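Local coordinates for DUF5642 domain-containing protein (Mycobacterium smegmatis, PDB 4TMD), which is of unknown function but belongs to the DUF5642 family of the Mog1p/PsbP clan and is probably an exported mycobacterial lipoprotein, at residues P121-A126 with Y151-D156; Y158-T163 with E184-A189. All coordinates share one frame; numbering follows the deposited sequence.

Followed from the N terminus, the chain reaches the first contact after strand 111-118, in loop 121-126, enters strand 127-137 and returns as strand 145-155. Interaction 1 lays the loop against the end of strand 145-155, closing a loop of 24 intervening residues, most of them strand. A tight turn leads into strand 158-166, and the chain ends in helix 179-194, which packs back on that strand in interaction 2, closing a second loop of 20 residues. The two contacts follow in series, neither nested nor crossed, but are physically joined: strands 145-155 and 158-166 are antiparallel neighbours in one sheet, and Leu186 of the helix also touches Ala153. Together they tie loop, sheet and C-terminal helix.

Interaction 1 of 2, residues P121-A126 with Y151-D156; sequences PQIDDA and YVASFD
The ring of Phe155 is shared among partners beyond the loop: Arg194 of the C-terminal helix makes a cation-pi contact with it, Tyr2 meets it edge-to-face, and the ring of Tyr158 lies against it with the planes only about 15° apart. From 121-126 the methyl of Ala126 approaches the ring obliquely. Phe155 CG sits between the backbone N and the carbonyl carbon (chi1 55°), a crowded position that carries the ring away from the loop and leaves CB facing it, with Asp125 O 3.4 Å from Phe155 CB. The loop makes a type II beta turn from Ile123 to Ala126, closed by a weak hydrogen bond from Ala126 N to Ile123 O, just before strand 127-137 pairs with strand 145-155 in the antiparallel sheet. Where pairing begins, Ala126 CA lies 3.3 Å from Ser154 O, a CA-H...O contact bent to 128° at the hydrogen. A small methyl suits this place, since Ala126 CB comes within 4.2 Å of Phe155 CB. Further back, Ile123 reaches out with CG1 beside its backbone N and an extended chain, so that CD1 touches Ala153 CB at 4.2 Å; alanine leaves room for this tip.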
loop_
_atom_site.group_PDB
_atom_site.type_symbol
_atom_site.label_atom_id
_atom_site.label_comp_id
_atom_site.label_asym_id
_atom_site.label_seq_id
_atom_site.Cartn_x
_atom_site.Cartn_y
_atom_site.Cartn_z
ATOM N N PRO A 121 3.378 -11.189 -4.090
ATOM C CA PRO A 121 3.087 -12.278 -5.037
ATOM C C PRO A 121 3.592 -12.041 -6.454
ATOM O O PRO A 121 3.685 -10.895 -6.917
ATOM C CB PRO A 121 1.557 -12.337 -5.038
ATOM C CG PRO A 121 1.146 -10.917 -4.693
ATOM C CD PRO A 121 2.152 -10.487 -3.663
ATOM N N GLN A 122 3.898 -13.137 -7.144
ATOM C CA GLN A 122 4.192 -13.078 -8.567
ATOM C C GLN A 122 2.909 -12.744 -9.287
ATOM O O GLN A 122 1.907 -13.421 -9.093
ATOM C CB GLN A 122 4.748 -14.406 -9.089
ATOM C CG GLN A 122 5.177 -14.361 -10.560
ATOM C CD GLN A 122 5.747 -15.693 -11.027
ATOM O OE1 GLN A 122 6.885 -16.052 -10.699
ATOM N NE2 GLN A 122 4.947 -16.445 -11.781
ATOM N N ILE A 123 2.935 -11.708 -10.112
ATOM C CA ILE A 123 1.789 -11.378 -10.943
ATOM C C ILE A 123 2.248 -11.210 -12.387
ATOM O O ILE A 123 3.154 -10.430 -12.663
ATOM C CB ILE A 123 1.077 -10.089 -10.480
ATOM C CG1 ILE A 123 0.469 -10.278 -9.087
ATOM C CG2 ILE A 123 -0.024 -9.697 -11.500
ATOM C CD1 ILE A 123 -0.263 -9.046 -8.566
ATOM N N ASP A 124 1.619 -11.944 -13.298
ATOM C CA ASP A 124 2.015 -11.922 -14.710
ATOM C C ASP A 124 2.069 -10.519 -15.290
ATOM O O ASP A 124 1.109 -9.741 -15.173
ATOM C CB ASP A 124 1.068 -12.782 -15.542
ATOM C CG ASP A 124 1.213 -14.266 -15.239
ATOM O OD1 ASP A 124 2.303 -14.675 -14.780
ATOM O OD2 ASP A 124 0.238 -15.023 -15.455
ATOM N N ASP A 125 3.209 -10.207 -15.902
ATOM C CA ASP A 125 3.426 -8.936 -16.575
ATOM C C ASP A 125 3.221 -7.753 -15.642
ATOM O O ASP A 125 2.696 -6.715 -16.042
ATOM C CB ASP A 125 2.501 -8.814 -17.782
ATOM C CG ASP A 125 2.737 -9.907 -18.795
ATOM O OD1 ASP A 125 3.917 -10.118 -19.170
ATOM O OD2 ASP A 125 1.749 -10.563 -19.195
ATOM N N ALA A 126 3.621 -7.925 -14.391
ATOM C CA ALA A 126 3.564 -6.848 -13.418
ATOM C C ALA A 126 4.788 -6.961 -12.535
ATOM O O ALA A 126 5.358 -8.045 -12.397
ATOM C CB ALA A 126 2.269 -6.920 -12.583
ATOM N N TYR A 151 1.397 -3.550 -0.349
ATOM C CA TYR A 151 1.750 -4.363 -1.508
ATOM C C TYR A 151 1.398 -3.550 -2.727
ATOM O O TYR A 151 0.297 -3.023 -2.842
ATOM C CB TYR A 151 1.035 -5.715 -1.508
ATOM C CG TYR A 151 1.369 -6.512 -0.273
ATOM C CD1 TYR A 151 2.454 -7.378 -0.262
ATOM C CD2 TYR A 151 0.625 -6.369 0.899
ATOM C CE1 TYR A 151 2.789 -8.087 0.881
ATOM C CE2 TYR A 151 0.954 -7.086 2.049
ATOM C CZ TYR A 151 2.028 -7.940 2.030
ATOM O OH TYR A 151 2.364 -8.652 3.165
ATOM N N VAL A 152 2.364 -3.438 -3.625
ATOM C CA VAL A 152 2.236 -2.605 -4.797
ATOM C C VAL A 152 2.400 -3.444 -6.053
ATOM O O VAL A 152 3.357 -4.214 -6.144
ATOM C CB VAL A 152 3.315 -1.501 -4.786
ATOM C CG1 VAL A 152 3.323 -0.736 -6.125
ATOM C CG2 VAL A 152 3.101 -0.566 -3.623
ATOM N N ALA A 153 1.485 -3.300 -7.009
ATOM C CA ALA A 153 1.663 -3.927 -8.318
ATOM C C ALA A 153 1.664 -2.868 -9.396
ATOM O O ALA A 153 0.761 -2.042 -9.452
ATOM C CB ALA A 153 0.573 -4.951 -8.591
ATOM N N SER A 154 2.681 -2.908 -10.252
ATOM C CA SER A 154 2.860 -1.940 -11.323
ATOM C C SER A 154 2.796 -2.616 -12.689
ATOM O O SER A 154 3.518 -3.576 -12.928
ATOM C CB SER A 154 4.213 -1.242 -11.173
ATOM O OG SER A 154 4.539 -0.518 -12.343
ATOM N N PHE A 155 1.939 -2.121 -13.574
ATOM C CA PHE A 155 1.926 -2.593 -14.954
ATOM C C PHE A 155 1.448 -1.462 -15.837
ATOM O O PHE A 155 0.438 -0.829 -15.554
ATOM C CB PHE A 155 1.049 -3.851 -15.128
ATOM C CG PHE A 155 -0.356 -3.691 -14.637
ATOM C CD1 PHE A 155 -0.650 -3.777 -13.285
ATOM C CD2 PHE A 155 -1.394 -3.471 -15.531
ATOM C CE1 PHE A 155 -1.949 -3.635 -12.824
ATOM C CE2 PHE A 155 -2.697 -3.327 -15.075
ATOM C CZ PHE A 155 -2.977 -3.415 -13.722
ATOM N N ASP A 156 2.196 -1.197 -16.901
ATOM C CA ASP A 156 1.878 -0.093 -17.800
ATOM C C ASP A 156 1.662 1.180 -16.994
ATOM O O ASP A 156 2.475 1.519 -16.129
ATOM C CB ASP A 156 0.646 -0.412 -18.632
ATOM C CG ASP A 156 0.870 -1.572 -19.567
ATOM O OD1 ASP A 156 2.030 -1.774 -20.001
ATOM O OD2 ASP A 156 -0.112 -2.285 -19.860
#

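Interaction 2 of 2, residues Y158-T163 with E184-A189; sequences YMVIVT and ELLSAA
The C-terminal helix 179-194 lies against one face of the antiparallel sheet, its middle turns packing roughly along strand 158-166. The two short axes run nearly antiparallel, at 154°, and approach to 8.3 Å. Val160 and Val162, two residues apart, both point from the strand toward the helix, while Ile161 between them points away. In each valine one branch makes the closest contacts. In Val160 it is CG1, anti to the backbone N (chi1 172°), which lies 3.8 Å from Ala189 CB and 3.9 Å from Leu186 CD1. Val162 has nearly the same torsion but uses its other branch: CG2, beside the backbone N, presses against the helix backbone, 3.7 Å from Leu186 CA, and also meets the CB atoms of Leu185 and Leu186. Leu186 leaves the helix across the line of approach; its CG is anti to the backbone N, and with chi2 at 73° CD1 lies against the strand, 3.7 Å from Val160 O, where the two side chains run alongside, pointing opposite ways. This leucine also reaches Tyr151 and Ala153 on the neighbouring strand, whereas Leu185 and Ala189 extend the contact to Phe81 and Val83 of strand 79-88. Beta-branched valines suit the extended strand, the short Ala189 allows close approach, and the leucines fill the buried interface, as is usual where an amphipathic helix packs on the face of an antiparallel sheet in an alpha+beta fold.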
loop_
_atom_site.group_PDB
_atom_site.type_symbol
_atom_site.label_atom_id
_atom_site.label_comp_id
_atom_site.label_asym_id
_atom_site.label_seq_id
_atom_site.Cartn_x
_atom_site.Cartn_y
_atom_site.Cartn_z
ATOM N N TYR A 158 -0.702 1.624 -14.878
ATOM C CA TYR A 158 -1.572 1.275 -13.765
ATOM C C TYR A 158 -0.749 0.947 -12.552
ATOM O O TYR A 158 0.347 0.382 -12.635
ATOM C CB TYR A 158 -2.478 0.084 -14.098
ATOM C CG TYR A 158 -3.557 0.384 -15.103
ATOM C CD1 TYR A 158 -4.808 0.820 -14.694
ATOM C CD2 TYR A 158 -3.326 0.222 -16.472
ATOM C CE1 TYR A 158 -5.803 1.093 -15.613
ATOM C CE2 TYR A 158 -4.317 0.504 -17.408
ATOM C CZ TYR A 158 -5.551 0.937 -16.969
ATOM O OH TYR A 158 -6.544 1.213 -17.878
ATOM N N MET A 159 -1.304 1.257 -11.399
ATOM C CA MET A 159 -0.675 0.827 -10.166
ATOM C C MET A 159 -1.770 0.404 -9.225
ATOM O O MET A 159 -2.778 1.096 -9.142
ATOM C CB MET A 159 0.155 1.955 -9.565
ATOM C CG MET A 159 0.789 1.610 -8.248
ATOM S SD MET A 159 2.109 2.789 -7.874
ATOM C CE MET A 159 3.475 2.064 -8.771
ATOM N N VAL A 160 -1.589 -0.733 -8.551
ATOM C CA VAL A 160 -2.568 -1.198 -7.582
ATOM C C VAL A 160 -1.869 -1.315 -6.249
ATOM O O VAL A 160 -0.777 -1.872 -6.166
ATOM C CB VAL A 160 -3.193 -2.555 -7.981
ATOM C CG1 VAL A 160 -4.068 -3.091 -6.849
ATOM C CG2 VAL A 160 -3.995 -2.416 -9.280
ATOM N N ILE A 161 -2.478 -0.758 -5.212
ATOM C CA ILE A 161 -1.869 -0.765 -3.895
ATOM C C ILE A 161 -2.813 -1.360 -2.857
ATOM O O ILE A 161 -3.930 -0.868 -2.668
ATOM C CB ILE A 161 -1.477 0.649 -3.435
ATOM C CG1 ILE A 161 -0.667 1.366 -4.516
ATOM C CG2 ILE A 161 -0.706 0.569 -2.125
ATOM C CD1 ILE A 161 -0.199 2.722 -4.076
ATOM N N VAL A 162 -2.362 -2.418 -2.197
ATOM C CA VAL A 162 -3.109 -2.971 -1.077
ATOM C C VAL A 162 -2.380 -2.575 0.198
ATOM O O VAL A 162 -1.170 -2.796 0.337
ATOM C CB VAL A 162 -3.267 -4.514 -1.181
ATOM C CG1 VAL A 162 -3.927 -5.093 0.101
ATOM C CG2 VAL A 162 -4.091 -4.872 -2.429
ATOM N N THR A 163 -3.112 -1.952 1.112
ATOM C CA THR A 163 -2.575 -1.612 2.425
ATOM C C THR A 163 -3.354 -2.372 3.488
ATOM O O THR A 163 -4.587 -2.345 3.490
ATOM C CB THR A 163 -2.654 -0.103 2.700
ATOM O OG1 THR A 163 -1.966 0.605 1.655
ATOM C CG2 THR A 163 -2.003 0.217 4.043
ATOM N N GLU A 184 -3.361 -11.909 -1.516
ATOM C CA GLU A 184 -4.393 -12.401 -2.437
ATOM C C GLU A 184 -5.265 -11.276 -2.960
ATOM O O GLU A 184 -5.666 -11.282 -4.135
ATOM C CB GLU A 184 -5.249 -13.476 -1.762
ATOM C CG GLU A 184 -4.401 -14.691 -1.393
ATOM C CD GLU A 184 -5.129 -15.711 -0.548
ATOM O OE1 GLU A 184 -6.308 -15.478 -0.192
ATOM O OE2 GLU A 184 -4.503 -16.749 -0.238
ATOM N N LEU A 185 -5.558 -10.287 -2.114
ATOM C CA LEU A 185 -6.283 -9.116 -2.603
ATOM C C LEU A 185 -5.521 -8.410 -3.736
ATOM O O LEU A 185 -6.139 -7.886 -4.657
ATOM C CB LEU A 185 -6.547 -8.112 -1.470
ATOM C CG LEU A 185 -7.680 -8.471 -0.503
ATOM C CD1 LEU A 185 -7.689 -7.473 0.647
ATOM C CD2 LEU A 185 -9.025 -8.449 -1.229
ATOM N N LEU A 186 -4.190 -8.374 -3.655
ATOM C CA LEU A 186 -3.414 -7.704 -4.697
ATOM C C LEU A 186 -3.558 -8.433 -6.033
ATOM O O LEU A 186 -3.813 -7.821 -7.066
ATOM C CB LEU A 186 -1.944 -7.612 -4.311
ATOM C CG LEU A 186 -1.073 -6.968 -5.393
ATOM C CD1 LEU A 186 -1.314 -5.458 -5.459
ATOM C CD2 LEU A 186 0.412 -7.292 -5.159
ATOM N N SER A 187 -3.399 -9.750 -6.010
ATOM C CA SER A 187 -3.553 -10.535 -7.220
ATOM C C SER A 187 -4.964 -10.423 -7.781
ATOM O O SER A 187 -5.163 -10.296 -8.996
ATOM C CB SER A 187 -3.212 -11.992 -6.935
ATOM O OG SER A 187 -1.867 -12.088 -6.530
ATOM N N ALA A 188 -5.951 -10.472 -6.894
ATOM C CA ALA A 188 -7.332 -10.440 -7.335
ATOM C C ALA A 188 -7.676 -9.078 -7.929
ATOM O O ALA A 188 -8.396 -9.004 -8.929
ATOM C CB ALA A 188 -8.283 -10.795 -6.173
ATOM N N ALA A 189 -7.158 -8.008 -7.322
ATOM C CA ALA A 189 -7.454 -6.656 -7.781
ATOM C C ALA A 189 -6.852 -6.397 -9.154
ATOM O O ALA A 189 -7.462 -5.736 -9.997
ATOM C CB ALA A 189 -6.936 -5.625 -6.792
#